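Local coordinates for protein malate dehydrogenase (Porphyromonas gingivalis, PDB 3FI9) that probably catalyses the NAD-dependent interconversion of malate and oxaloacetate, as in other malate dehydrogenases, at residues A[8-13]-A[36-41]; A[78-83]-A[117-122]; A[129-134]-A[311-316]; A[273-278]-A[305-310]. All coordinates share one frame; numbering follows the deposited sequence.

In the fold
Contacts 1, 2 and 4 reach one mixed sheet; contact 3 lies beside it. Along the chain contact 1 closes before contact 2 opens, and contact 2 before contact 3; both segments of contact 4 fall between those of contact 3. Strands 10-14 (contact 1) and 77-82 (contact 2) are neighbours in the Rossmann half, the contact centres about 10 Å apart. Helix 129-140, after strand 121-124, meets helix 297-319 in contact 3; the latter helix also packs on strand 273-277 in contact 4, about 9 Å away between centres. Contacts 1 and 4 have centres about 30 Å apart, on opposite sides of the chain's centre. Through contact 3 the C-terminal helix links the two family regions.

Contact 1 of 4, residues A[8-13]-A[36-41]; sequences EEKLTI and NLCLYD
Leu-11, Thr-12 and Ile-13 pair with Leu-37, Cys-38 and Leu-39 as parallel strands, the first and last strands of the opening beta-alpha-beta unit of the Rossmann fold, joined by helix 19-30. Backbone bonds come first: Leu-11 N binds Asn-36 O, Cys-38 N binds Leu-11 O, Ile-13 N binds Cys-38 O and Tyr-40 N binds Ile-13 O, all at 2.7 to 3.0 Å. The strand axes diverge by 23°, the twist of such a sheet. Apolar packing fills the face that helix 19-30 covers. There Leu-11 and Leu-37 lie side by side, CG of Leu-11 on CD1 of Leu-37, while CD2 of Leu-39 reaches back to CB and CG1 of Ile-13. On the other face the extended chain of Lys-10 lays CE tightly on Cys-38 CB (3.5 Å) as its amino group goes on to Thr-75 O; Thr-12 OG1, bonded to Ala-73 O, also lies beside that CB. Asp-41, just beyond the strand, is a predicted NAD(+)-binding residue. Polar side-chain bonding gathers at the outer end. Chi1 of Asn-36 (-62°) sets CG beside the backbone N. Its ND2 donates nearly straight (160°) to Glu-8 O at 2.8 Å, close to the amide plane, and water 1 bridges the same ND2 to Glu-8 OE1.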
loop_
_atom_site.group_PDB
_atom_site.type_symbol
_atom_site.label_atom_id
_atom_site.label_comp_id
_atom_site.label_asym_id
_atom_site.label_seq_id
_atom_site.Cartn_x
_atom_site.Cartn_y
_atom_site.Cartn_z
ATOM N N GLU A 8 10.190 -18.993 -4.598
ATOM C CA GLU A 8 11.218 -18.252 -5.337
ATOM C C GLU A 8 10.791 -17.961 -6.787
ATOM O O GLU A 8 11.478 -17.263 -7.536
ATOM C CB GLU A 8 12.553 -19.046 -5.344
ATOM C CG GLU A 8 13.081 -19.403 -3.964
ATOM C CD GLU A 8 13.518 -18.188 -3.177
ATOM O OE1 GLU A 8 14.402 -17.474 -3.666
ATOM O OE2 GLU A 8 13.000 -17.974 -2.061
ATOM N N GLU A 9 9.660 -18.511 -7.216
ATOM C CA GLU A 9 9.241 -18.304 -8.607
ATOM C C GLU A 9 8.881 -16.836 -8.902
ATOM O O GLU A 9 8.485 -16.112 -8.009
ATOM C CB GLU A 9 8.130 -19.302 -8.982
ATOM C CG GLU A 9 8.690 -20.730 -8.782
ATOM C CD GLU A 9 7.918 -21.836 -9.441
ATOM O OE1 GLU A 9 8.527 -22.585 -10.252
ATOM O OE2 GLU A 9 6.733 -22.002 -9.122
ATOM N N LYS A 10 9.027 -16.424 -10.157
ATOM C CA LYS A 10 8.863 -15.018 -10.556
ATOM C C LYS A 10 7.382 -14.647 -10.649
ATOM O O LYS A 10 6.556 -15.400 -11.215
ATOM C CB LYS A 10 9.630 -14.753 -11.849
ATOM C CG LYS A 10 9.341 -13.443 -12.572
ATOM C CD LYS A 10 10.412 -13.192 -13.655
ATOM C CE LYS A 10 10.045 -12.002 -14.521
ATOM N NZ LYS A 10 11.012 -11.775 -15.613
ATOM N N LEU A 11 7.070 -13.522 -10.005
ATOM C CA LEU A 11 5.793 -12.863 -10.105
ATOM C C LEU A 11 5.977 -11.574 -10.906
ATOM O O LEU A 11 6.791 -10.671 -10.570
ATOM C CB LEU A 11 5.209 -12.573 -8.695
ATOM C CG LEU A 11 4.066 -11.525 -8.592
ATOM C CD1 LEU A 11 2.856 -11.904 -9.481
ATOM C CD2 LEU A 11 3.589 -11.340 -7.102
ATOM N N THR A 12 5.221 -11.487 -11.986
ATOM C CA THR A 12 5.210 -10.277 -12.782
ATOM C C THR A 12 3.906 -9.480 -12.709
ATOM O O THR A 12 2.806 -9.982 -13.011
ATOM C CB THR A 12 5.501 -10.613 -14.230
ATOM O OG1 THR A 12 6.827 -11.148 -14.311
ATOM C CG2 THR A 12 5.390 -9.364 -15.115
ATOM N N ILE A 13 4.049 -8.210 -12.383
ATOM C CA ILE A 13 2.905 -7.288 -12.360
ATOM C C ILE A 13 2.874 -6.557 -13.654
ATOM O O ILE A 13 3.834 -5.876 -13.979
ATOM C CB ILE A 13 3.052 -6.245 -11.240
ATOM C CG1 ILE A 13 3.131 -6.923 -9.879
ATOM C CG2 ILE A 13 1.858 -5.218 -11.264
ATOM C CD1 ILE A 13 2.140 -7.987 -9.629
ATOM N N ASN A 36 11.536 -12.523 -6.298
ATOM C CA ASN A 36 11.680 -12.222 -7.715
ATOM C C ASN A 36 10.411 -11.561 -8.227
ATOM O O ASN A 36 9.549 -12.175 -8.856
ATOM C CB ASN A 36 12.070 -13.498 -8.453
ATOM C CG ASN A 36 13.420 -14.017 -7.940
ATOM O OD1 ASN A 36 14.409 -13.285 -7.998
ATOM N ND2 ASN A 36 13.443 -15.221 -7.355
ATOM N N LEU A 37 10.287 -10.296 -7.878
ATOM C CA LEU A 37 9.104 -9.519 -8.240
ATOM C C LEU A 37 9.484 -8.630 -9.405
ATOM O O LEU A 37 10.431 -7.850 -9.325
ATOM C CB LEU A 37 8.686 -8.677 -7.026
ATOM C CG LEU A 37 7.499 -7.751 -7.237
ATOM C CD1 LEU A 37 6.300 -8.610 -7.448
ATOM C CD2 LEU A 37 7.320 -6.765 -6.016
ATOM N N CYS A 38 8.759 -8.765 -10.516
ATOM C CA CYS A 38 9.094 -8.043 -11.734
ATOM C C CYS A 38 7.966 -7.106 -12.146
ATOM O O CYS A 38 6.793 -7.522 -12.212
ATOM C CB CYS A 38 9.426 -9.049 -12.844
ATOM S SG CYS A 38 9.699 -8.320 -14.457
ATOM N N LEU A 39 8.320 -5.841 -12.380
ATOM C CA LEU A 39 7.343 -4.807 -12.687
ATOM C C LEU A 39 7.430 -4.449 -14.163
ATOM O O LEU A 39 8.519 -4.062 -14.669
ATOM C CB LEU A 39 7.577 -3.592 -11.806
ATOM C CG LEU A 39 7.651 -3.809 -10.287
ATOM C CD1 LEU A 39 7.618 -2.421 -9.636
ATOM C CD2 LEU A 39 6.451 -4.674 -9.839
ATOM N N TYR A 40 6.299 -4.579 -14.875
ATOM C CA TYR A 40 6.293 -4.274 -16.308
ATOM C C TYR A 40 5.288 -3.146 -16.600
ATOM O O TYR A 40 4.166 -3.172 -16.082
ATOM C CB TYR A 40 5.962 -5.521 -17.162
ATOM C CG TYR A 40 5.535 -5.110 -18.569
ATOM C CD1 TYR A 40 6.486 -4.831 -19.554
ATOM C CD2 TYR A 40 4.196 -4.946 -18.888
ATOM C CE1 TYR A 40 6.114 -4.442 -20.830
ATOM C CE2 TYR A 40 3.798 -4.528 -20.162
ATOM C CZ TYR A 40 4.767 -4.259 -21.127
ATOM O OH TYR A 40 4.362 -3.842 -22.379
ATOM N N ASP A 41 5.691 -2.161 -17.404
ATOM C CA ASP A 41 4.773 -1.180 -17.926
ATOM C C ASP A 41 5.420 -0.606 -19.169
ATOM O O ASP A 41 6.646 -0.346 -19.177
ATOM C CB ASP A 41 4.542 -0.049 -16.905
ATOM C CG ASP A 41 3.212 0.653 -17.080
ATOM O OD1 ASP A 41 3.124 1.442 -18.038
ATOM O OD2 ASP A 41 2.255 0.468 -16.245
HETATM O O HOH W 1 15.570 -16.409 -6.141
#

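Contact 2 of 4, residues A[78-83]-A[117-122]; sequences KYIVSS and PDCKHV
The Tyr-79 ring meets Lys-120 and His-121 at a slant. Lys-120 brings its CD to 3.1 Å from Tyr-79 OH, and His-121 places CB 4.0 Å from Tyr-79 CD1. The imidazole of His-121 turns away from Tyr-79, and its NE2 bonds to Thr-148 OG1; Ile-248 of helix 238-251 touches both aromatic residues. On the other face of the sheet, Ile-80 sets CD1 against Cys-119 SG (3.7 Å) and CB near Val-122 CG1, under Ile-112 of helix 94-115. The carbonyl of Lys-78 draws the incoming loop onto the strand: Lys-120 N binds Lys-78 O at 2.7 Å, 24° from the carbonyl plane, and His-121 N adds a weak bond to the same oxygen. Two residues further along the strand, Ile-80 N donates to His-121 O (3.1 Å). At the outer end the Lys-78 chain, folded at chi2 and chi4, carries NZ to Asp-118 OD2 in a long salt bridge of 3.3 Å, with water 2 on Asp-118 OD1 and weakly on NZ. Lys-120 NZ forms a salt bridge with Glu-9 OE2. These are parallel strands joined through helix 94-115, the beta-alpha-beta crossover, right-handed as in Rossmann NAD-binding domains.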
loop_
_atom_site.group_PDB
_atom_site.type_symbol
_atom_site.label_atom_id
_atom_site.label_comp_id
_atom_site.label_asym_id
_atom_site.label_seq_id
_atom_site.Cartn_x
_atom_site.Cartn_y
_atom_site.Cartn_z
ATOM N N LYS A 78 6.072 -17.196 -13.517
ATOM C CA LYS A 78 5.135 -18.248 -13.174
ATOM C C LYS A 78 3.782 -17.743 -12.662
ATOM O O LYS A 78 2.822 -18.506 -12.605
ATOM C CB LYS A 78 5.702 -19.140 -12.090
ATOM C CG LYS A 78 6.922 -20.007 -12.576
ATOM C CD LYS A 78 6.622 -20.749 -13.880
ATOM C CE LYS A 78 7.635 -21.890 -14.082
ATOM N NZ LYS A 78 8.848 -21.326 -14.661
ATOM N N TYR A 79 3.753 -16.503 -12.215
ATOM C CA TYR A 79 2.497 -15.835 -11.785
ATOM C C TYR A 79 2.469 -14.485 -12.414
ATOM O O TYR A 79 3.496 -13.817 -12.527
ATOM C CB TYR A 79 2.421 -15.712 -10.259
ATOM C CG TYR A 79 2.550 -17.063 -9.634
ATOM C CD1 TYR A 79 1.440 -17.854 -9.416
ATOM C CD2 TYR A 79 3.824 -17.608 -9.351
ATOM C CE1 TYR A 79 1.570 -19.158 -8.849
ATOM C CE2 TYR A 79 3.950 -18.868 -8.825
ATOM C CZ TYR A 79 2.826 -19.630 -8.556
ATOM O OH TYR A 79 2.962 -20.894 -8.034
ATOM N N ILE A 80 1.276 -14.076 -12.855
ATOM C CA ILE A 80 1.121 -12.802 -13.492
ATOM C C ILE A 80 -0.143 -12.158 -12.980
ATOM O O ILE A 80 -1.190 -12.813 -12.911
ATOM C CB ILE A 80 0.928 -12.942 -15.031
ATOM C CG1 ILE A 80 2.185 -13.554 -15.681
ATOM C CG2 ILE A 80 0.639 -11.553 -15.637
ATOM C CD1 ILE A 80 1.987 -13.908 -17.169
ATOM N N VAL A 81 -0.064 -10.879 -12.652
ATOM C CA VAL A 81 -1.262 -10.116 -12.325
ATOM C C VAL A 81 -1.268 -8.898 -13.203
ATOM O O VAL A 81 -0.345 -8.116 -13.142
ATOM C CB VAL A 81 -1.247 -9.649 -10.848
ATOM C CG1 VAL A 81 -2.451 -8.679 -10.541
ATOM C CG2 VAL A 81 -1.240 -10.866 -9.938
ATOM N N SER A 82 -2.322 -8.704 -13.992
ATOM C CA SER A 82 -2.388 -7.499 -14.856
ATOM C C SER A 82 -3.476 -6.498 -14.585
ATOM O O SER A 82 -4.665 -6.858 -14.602
ATOM C CB SER A 82 -2.506 -7.868 -16.342
ATOM O OG SER A 82 -2.609 -6.675 -17.125
ATOM N N SER A 83 -3.076 -5.241 -14.371
ATOM C CA SER A 83 -4.022 -4.145 -14.432
ATOM C C SER A 83 -3.721 -3.332 -15.656
ATOM O O SER A 83 -3.933 -2.137 -15.654
ATOM C CB SER A 83 -3.945 -3.213 -13.220
ATOM O OG SER A 83 -2.587 -2.865 -12.979
ATOM N N PRO A 117 4.484 -20.162 -21.545
ATOM C CA PRO A 117 3.380 -21.106 -21.680
ATOM C C PRO A 117 3.289 -21.995 -20.459
ATOM O O PRO A 117 2.210 -22.551 -20.197
ATOM C CB PRO A 117 3.778 -21.942 -22.914
ATOM C CG PRO A 117 5.274 -21.808 -22.996
ATOM C CD PRO A 117 5.529 -20.372 -22.567
ATOM N N ASP A 118 4.383 -22.109 -19.694
ATOM C CA ASP A 118 4.395 -22.854 -18.405
ATOM C C ASP A 118 3.992 -22.047 -17.151
ATOM O O ASP A 118 4.124 -22.542 -16.019
ATOM C CB ASP A 118 5.785 -23.459 -18.136
ATOM C CG ASP A 118 6.898 -22.391 -18.164
ATOM O OD1 ASP A 118 6.718 -21.347 -18.837
ATOM O OD2 ASP A 118 7.972 -22.595 -17.548
ATOM N N CYS A 119 3.496 -20.828 -17.350
ATOM C CA CYS A 119 2.932 -19.999 -16.261
ATOM C C CYS A 119 1.960 -20.821 -15.430
ATOM O O CYS A 119 1.237 -21.644 -15.986
ATOM C CB CYS A 119 2.174 -18.797 -16.885
ATOM S SG CYS A 119 1.961 -17.351 -15.746
ATOM N N LYS A 120 1.913 -20.607 -14.115
ATOM C CA LYS A 120 1.022 -21.372 -13.256
ATOM C C LYS A 120 -0.364 -20.686 -13.125
ATOM O O LYS A 120 -1.388 -21.340 -13.145
ATOM C CB LYS A 120 1.649 -21.581 -11.869
ATOM C CG LYS A 120 2.821 -22.643 -11.839
ATOM C CD LYS A 120 3.628 -22.516 -10.553
ATOM C CE LYS A 120 3.836 -23.828 -9.846
ATOM N NZ LYS A 120 5.104 -24.464 -10.233
ATOM N N HIS A 121 -0.372 -19.379 -12.934
ATOM C CA HIS A 121 -1.645 -18.653 -12.757
ATOM C C HIS A 121 -1.609 -17.230 -13.235
ATOM O O HIS A 121 -0.607 -16.542 -13.082
ATOM C CB HIS A 121 -2.065 -18.650 -11.268
ATOM C CG HIS A 121 -3.533 -18.451 -11.077
ATOM N ND1 HIS A 121 -4.421 -19.503 -11.119
ATOM C CD2 HIS A 121 -4.277 -17.325 -10.886
ATOM C CE1 HIS A 121 -5.652 -19.038 -10.968
ATOM N NE2 HIS A 121 -5.595 -17.720 -10.845
ATOM N N VAL A 122 -2.740 -16.746 -13.755
ATOM C CA VAL A 122 -2.784 -15.420 -14.291
ATOM C C VAL A 122 -4.087 -14.798 -13.810
ATOM O O VAL A 122 -5.124 -15.451 -13.867
ATOM C CB VAL A 122 -2.850 -15.435 -15.857
ATOM C CG1 VAL A 122 -2.954 -14.006 -16.372
ATOM C CG2 VAL A 122 -1.632 -16.130 -16.409
HETATM O O HOH W 2 7.958 -19.232 -17.141
#

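Contact 3 of 4, residues A[129-134]-A[311-316]; sequences ADITGL and AKLRDE
Arg-314, which leans its CG on Leu-134 CD2 (4.1 Å), grips one oxygen of its neighbour Asp-315 with two nitrogens. Both NE (3.0 Å) and NH2 (3.1 Å) of Arg-314 reach Asp-315 OD1 side-on, nearly within the guanidinium plane but from one face of the carboxylate, NE standing 50° out of its plane. The third nitrogen, NH1, donates to His-272 O, and Ala-311 CB lies over one guanidinium face, toward its rim. With its charged end held in this way, the arginine offers only backbone and aliphatic atoms to helix 129-140. Ile-131 CD1 presses on Arg-314 CA at 3.6 Å. The two helices cross at -50° with their axes 10.0 Å apart: helix 129-140, which follows a strand of the Rossmann NAD-binding domain, meets helix 297-319 of the C-terminal alpha/beta domain. Leu-313 sits beside this line of contact. Its chi1 (-158°) directs CG to the facing helix, and CD2 rests against Ile-131 CG1 (3.7 Å) and Asp-130 OD2 (3.6 Å). The aspartate and leucine side chains meet at about a right angle. No hydrogen bond joins the two segments. The Asp-130 side chain lies about 5 Å from that of His-182, the predicted proton acceptor, and Leu-98 of helix 94-115 touches Leu-313.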
loop_
_atom_site.group_PDB
_atom_site.type_symbol
_atom_site.label_atom_id
_atom_site.label_comp_id
_atom_site.label_asym_id
_atom_site.label_seq_id
_atom_site.Cartn_x
_atom_site.Cartn_y
_atom_site.Cartn_z
ATOM N N ALA A 129 -13.999 -7.301 -17.158
ATOM C CA ALA A 129 -13.267 -8.540 -16.798
ATOM C C ALA A 129 -13.851 -9.864 -17.293
ATOM O O ALA A 129 -13.100 -10.812 -17.545
ATOM C CB ALA A 129 -12.953 -8.597 -15.256
ATOM N N ASP A 130 -15.172 -9.937 -17.490
ATOM C CA ASP A 130 -15.754 -11.141 -18.125
ATOM C C ASP A 130 -15.208 -11.381 -19.533
ATOM O O ASP A 130 -15.121 -12.515 -19.983
ATOM C CB ASP A 130 -17.295 -11.105 -18.204
ATOM C CG ASP A 130 -17.822 -9.792 -18.758
ATOM O OD1 ASP A 130 -17.535 -8.749 -18.133
ATOM O OD2 ASP A 130 -18.543 -9.802 -19.796
ATOM N N ILE A 131 -14.894 -10.310 -20.241
ATOM C CA ILE A 131 -14.399 -10.433 -21.606
ATOM C C ILE A 131 -12.907 -10.562 -21.535
ATOM O O ILE A 131 -12.336 -11.488 -22.100
ATOM C CB ILE A 131 -14.739 -9.223 -22.479
ATOM C CG1 ILE A 131 -16.236 -9.184 -22.830
ATOM C CG2 ILE A 131 -13.886 -9.230 -23.783
ATOM C CD1 ILE A 131 -16.763 -10.429 -23.518
ATOM N N THR A 132 -12.257 -9.642 -20.820
ATOM C CA THR A 132 -10.786 -9.631 -20.797
ATOM C C THR A 132 -10.205 -10.906 -20.230
ATOM O O THR A 132 -9.217 -11.470 -20.746
ATOM C CB THR A 132 -10.238 -8.404 -20.035
ATOM O OG1 THR A 132 -10.771 -8.382 -18.693
ATOM C CG2 THR A 132 -10.663 -7.128 -20.749
ATOM N N GLY A 133 -10.794 -11.373 -19.135
ATOM C CA GLY A 133 -10.375 -12.622 -18.598
ATOM C C GLY A 133 -10.604 -13.780 -19.565
ATOM O O GLY A 133 -9.750 -14.681 -19.662
ATOM N N LEU A 134 -11.743 -13.797 -20.266
ATOM C CA LEU A 134 -12.016 -14.964 -21.166
ATOM C C LEU A 134 -11.088 -14.941 -22.398
ATOM O O LEU A 134 -10.571 -15.970 -22.848
ATOM C CB LEU A 134 -13.488 -14.947 -21.607
ATOM C CG LEU A 134 -13.977 -15.950 -22.652
ATOM C CD1 LEU A 134 -13.816 -17.351 -22.135
ATOM C CD2 LEU A 134 -15.480 -15.692 -22.983
ATOM N N ALA A 311 -23.351 -13.160 -21.860
ATOM C CA ALA A 311 -23.366 -13.943 -23.088
ATOM C C ALA A 311 -23.572 -13.046 -24.299
ATOM O O ALA A 311 -22.936 -13.230 -25.341
ATOM C CB ALA A 311 -24.464 -15.026 -23.005
ATOM N N LYS A 312 -24.409 -12.031 -24.171
ATOM C CA LYS A 312 -24.501 -11.058 -25.255
ATOM C C LYS A 312 -23.204 -10.300 -25.532
ATOM O O LYS A 312 -22.853 -10.069 -26.703
ATOM C CB LYS A 312 -25.654 -10.084 -25.045
ATOM C CG LYS A 312 -26.987 -10.772 -25.302
ATOM C CD LYS A 312 -28.141 -9.887 -24.880
ATOM C CE LYS A 312 -27.975 -8.492 -25.414
ATOM N NZ LYS A 312 -29.316 -7.826 -25.474
ATOM N N LEU A 313 -22.479 -9.928 -24.479
ATOM C CA LEU A 313 -21.207 -9.217 -24.659
ATOM C C LEU A 313 -20.147 -10.155 -25.275
ATOM O O LEU A 313 -19.397 -9.755 -26.164
ATOM C CB LEU A 313 -20.682 -8.657 -23.317
ATOM C CG LEU A 313 -19.687 -7.498 -23.440
ATOM C CD1 LEU A 313 -20.364 -6.306 -24.155
ATOM C CD2 LEU A 313 -19.140 -7.071 -22.091
ATOM N N ARG A 314 -20.093 -11.392 -24.794
ATOM C CA ARG A 314 -19.211 -12.393 -25.381
ATOM C C ARG A 314 -19.453 -12.499 -26.887
ATOM O O ARG A 314 -18.506 -12.521 -27.659
ATOM C CB ARG A 314 -19.438 -13.751 -24.748
ATOM C CG ARG A 314 -18.660 -14.901 -25.372
ATOM C CD ARG A 314 -19.385 -16.230 -25.049
ATOM N NE ARG A 314 -20.734 -16.273 -25.635
ATOM C CZ ARG A 314 -21.722 -17.047 -25.187
ATOM N NH1 ARG A 314 -21.508 -17.845 -24.168
ATOM N NH2 ARG A 314 -22.925 -17.034 -25.768
ATOM N N ASP A 315 -20.722 -12.533 -27.299
ATOM C CA ASP A 315 -21.045 -12.703 -28.719
ATOM C C ASP A 315 -20.658 -11.475 -29.579
ATOM O O ASP A 315 -20.247 -11.631 -30.733
ATOM C CB ASP A 315 -22.525 -13.069 -28.911
ATOM C CG ASP A 315 -22.878 -14.453 -28.368
ATOM O OD1 ASP A 315 -21.985 -15.344 -28.205
ATOM O OD2 ASP A 315 -24.090 -14.653 -28.118
ATOM N N GLU A 316 -20.758 -10.268 -29.029
ATOM C CA GLU A 316 -20.173 -9.097 -29.681
ATOM C C GLU A 316 -18.692 -9.284 -30.013
ATOM O O GLU A 316 -18.239 -8.988 -31.124
ATOM C CB GLU A 316 -20.271 -7.854 -28.796
ATOM C CG GLU A 316 -21.545 -7.057 -28.901
ATOM C CD GLU A 316 -21.427 -5.714 -28.208
ATOM O OE1 GLU A 316 -22.167 -5.516 -27.227
ATOM O OE2 GLU A 316 -20.607 -4.860 -28.646
#

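Contact 4 of 4, residues A[273-278]-A[305-310]; sequences IMMAME and ESYSHL
Ile-273 and Met-275, on one face of strand 273-277 of the sheet, meet Tyr-307 and Leu-310 of helix 297-319. No hydrogen bond crosses the contact, its side-chain packing is apolar, and all five touching residues are buried. Ile-273 makes two of the junctions. Its CG2 approaches the rim of the Tyr-307 ring in the ring plane, 3.7 Å from CE1, and its CB is as close to the same atom. In the other branch chi1 (-160°) puts CG1 anti to the backbone N, 4.0 Å from Leu-310 CB. The CD1 beyond it lies 3.8 Å from that same Leu-310 CB, the isoleucine and leucine side chains crossing at about a right angle. Strand and helix run in roughly opposing directions, their N-to-C axes at 138° and 9.4 Å apart at closest approach, an alpha/beta layer packing within the C-terminal domain of the lactate/malate dehydrogenase family. Chi2 near 180° carries Leu-310 CD1 toward the strand, where it touches Met-275 CG at 3.5 Å and lies 3.8 Å from Met-274 O. The sulfur of Met-275 comes near the plane of the Tyr-307 ring at its edge, SD 4.2 Å from Tyr-307 CB. Tyr-307 keeps its polar end away from this cluster, its OH hydrogen-bonding to Glu-271 O. Met-274 points to the other side of the strand, toward Leu-134 of helix 129-140. The neighbouring Ser-306 binds Gly-181 N and Gln-185 O through OG, on the loop that carries the predicted proton acceptor His-182, whose side chain is about 7 Å from that of Leu-310.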
loop_
_atom_site.group_PDB
_atom_site.type_symbol
_atom_site.label_atom_id
_atom_site.label_comp_id
_atom_site.label_asym_id
_atom_site.label_seq_id
_atom_site.Cartn_x
_atom_site.Cartn_y
_atom_site.Cartn_z
ATOM N N ILE A 273 -18.511 -19.199 -20.624
ATOM C CA ILE A 273 -18.528 -17.841 -20.094
ATOM C C ILE A 273 -17.534 -17.684 -18.976
ATOM O O ILE A 273 -17.036 -18.690 -18.432
ATOM C CB ILE A 273 -19.974 -17.497 -19.567
ATOM C CG1 ILE A 273 -20.180 -15.995 -19.478
ATOM C CG2 ILE A 273 -20.262 -18.222 -18.226
ATOM C CD1 ILE A 273 -20.331 -15.343 -20.884
ATOM N N MET A 274 -17.220 -16.442 -18.611
ATOM C CA MET A 274 -16.466 -16.205 -17.336
ATOM C C MET A 274 -17.401 -15.397 -16.438
ATOM O O MET A 274 -17.913 -14.358 -16.884
ATOM C CB MET A 274 -15.247 -15.316 -17.565
ATOM C CG MET A 274 -14.272 -15.780 -18.618
ATOM S SD MET A 274 -13.022 -16.875 -17.856
ATOM C CE MET A 274 -12.343 -15.677 -16.682
ATOM N N MET A 275 -17.586 -15.852 -15.198
ATOM C CA MET A 275 -18.499 -15.224 -14.234
ATOM C C MET A 275 -17.852 -15.232 -12.858
ATOM O O MET A 275 -17.085 -16.136 -12.577
ATOM C CB MET A 275 -19.795 -16.060 -14.092
ATOM C CG MET A 275 -20.831 -15.743 -15.122
ATOM S SD MET A 275 -22.424 -16.447 -14.700
ATOM C CE MET A 275 -21.990 -18.123 -14.505
ATOM N N ALA A 276 -18.228 -14.271 -11.998
ATOM C CA ALA A 276 -17.944 -14.319 -10.561
ATOM C C ALA A 276 -18.705 -15.505 -9.981
ATOM O O ALA A 276 -19.917 -15.638 -10.216
ATOM C CB ALA A 276 -18.399 -12.996 -9.847
ATOM N N MET A 277 -17.984 -16.370 -9.276
ATOM C CA MET A 277 -18.508 -17.638 -8.807
ATOM C C MET A 277 -18.056 -17.907 -7.380
ATOM O O MET A 277 -17.207 -17.200 -6.847
ATOM C CB MET A 277 -18.037 -18.775 -9.730
ATOM C CG MET A 277 -18.760 -18.847 -11.082
ATOM S SD MET A 277 -20.359 -19.797 -10.976
ATOM C CE MET A 277 -21.391 -18.614 -10.193
ATOM N N GLU A 278 -18.602 -18.947 -6.770
ATOM C CA GLU A 278 -18.093 -19.396 -5.464
ATOM C C GLU A 278 -16.865 -20.256 -5.669
ATOM O O GLU A 278 -16.952 -21.479 -5.852
ATOM C CB GLU A 278 -19.160 -20.146 -4.675
ATOM C CG GLU A 278 -18.762 -20.505 -3.242
ATOM C CD GLU A 278 -18.503 -19.289 -2.362
ATOM O OE1 GLU A 278 -19.004 -18.183 -2.656
ATOM O OE2 GLU A 278 -17.808 -19.439 -1.342
ATOM N N GLU A 305 -30.153 -14.219 -15.390
ATOM C CA GLU A 305 -30.287 -12.887 -15.968
ATOM C C GLU A 305 -28.920 -12.225 -16.228
ATOM O O GLU A 305 -28.670 -11.675 -17.302
ATOM C CB GLU A 305 -31.024 -11.987 -14.968
ATOM C CG GLU A 305 -32.503 -12.097 -14.956
ATOM C CD GLU A 305 -33.134 -11.087 -15.905
ATOM O OE1 GLU A 305 -33.355 -11.451 -17.084
ATOM O OE2 GLU A 305 -33.430 -9.940 -15.471
ATOM N N SER A 306 -28.069 -12.211 -15.203
ATOM C CA SER A 306 -26.704 -11.710 -15.330
ATOM C C SER A 306 -25.944 -12.514 -16.430
ATOM O O SER A 306 -25.282 -11.930 -17.339
ATOM C CB SER A 306 -26.016 -11.814 -13.953
ATOM O OG SER A 306 -24.681 -11.376 -13.994
ATOM N N TYR A 307 -26.087 -13.832 -16.384
ATOM C CA TYR A 307 -25.476 -14.700 -17.406
ATOM C C TYR A 307 -25.884 -14.206 -18.819
ATOM O O TYR A 307 -25.033 -14.051 -19.688
ATOM C CB TYR A 307 -25.803 -16.196 -17.223
ATOM C CG TYR A 307 -25.349 -16.993 -18.440
ATOM C CD1 TYR A 307 -24.037 -17.458 -18.554
ATOM C CD2 TYR A 307 -26.213 -17.170 -19.529
ATOM C CE1 TYR A 307 -23.609 -18.133 -19.729
ATOM C CE2 TYR A 307 -25.801 -17.815 -20.692
ATOM C CZ TYR A 307 -24.509 -18.303 -20.775
ATOM O OH TYR A 307 -24.133 -18.932 -21.945
ATOM N N SER A 308 -27.168 -13.922 -19.038
ATOM C CA SER A 308 -27.646 -13.526 -20.376
ATOM C C SER A 308 -27.008 -12.242 -20.900
ATOM O O SER A 308 -26.746 -12.099 -22.114
ATOM C CB SER A 308 -29.177 -13.411 -20.388
ATOM O OG SER A 308 -29.741 -14.674 -19.995
ATOM N N HIS A 309 -26.775 -11.284 -20.012
ATOM C CA HIS A 309 -26.104 -10.060 -20.433
ATOM C C HIS A 309 -24.636 -10.346 -20.768
ATOM O O HIS A 309 -24.078 -9.783 -21.733
ATOM C CB HIS A 309 -26.187 -9.014 -19.328
ATOM C CG HIS A 309 -25.617 -7.692 -19.708
ATOM N ND1 HIS A 309 -24.260 -7.456 -19.766
ATOM C CD2 HIS A 309 -26.221 -6.522 -20.042
ATOM C CE1 HIS A 309 -24.049 -6.199 -20.123
ATOM N NE2 HIS A 309 -25.220 -5.609 -20.291
ATOM N N LEU A 310 -24.006 -11.218 -19.981
ATOM C CA LEU A 310 -22.597 -11.543 -20.221
ATOM C C LEU A 310 -22.420 -12.255 -21.573
ATOM O O LEU A 310 -21.464 -11.985 -22.314
ATOM C CB LEU A 310 -22.035 -12.430 -19.101
ATOM C CG LEU A 310 -21.971 -11.721 -17.732
ATOM C CD1 LEU A 310 -21.347 -12.644 -16.669
ATOM C CD2 LEU A 310 -21.193 -10.426 -17.830
#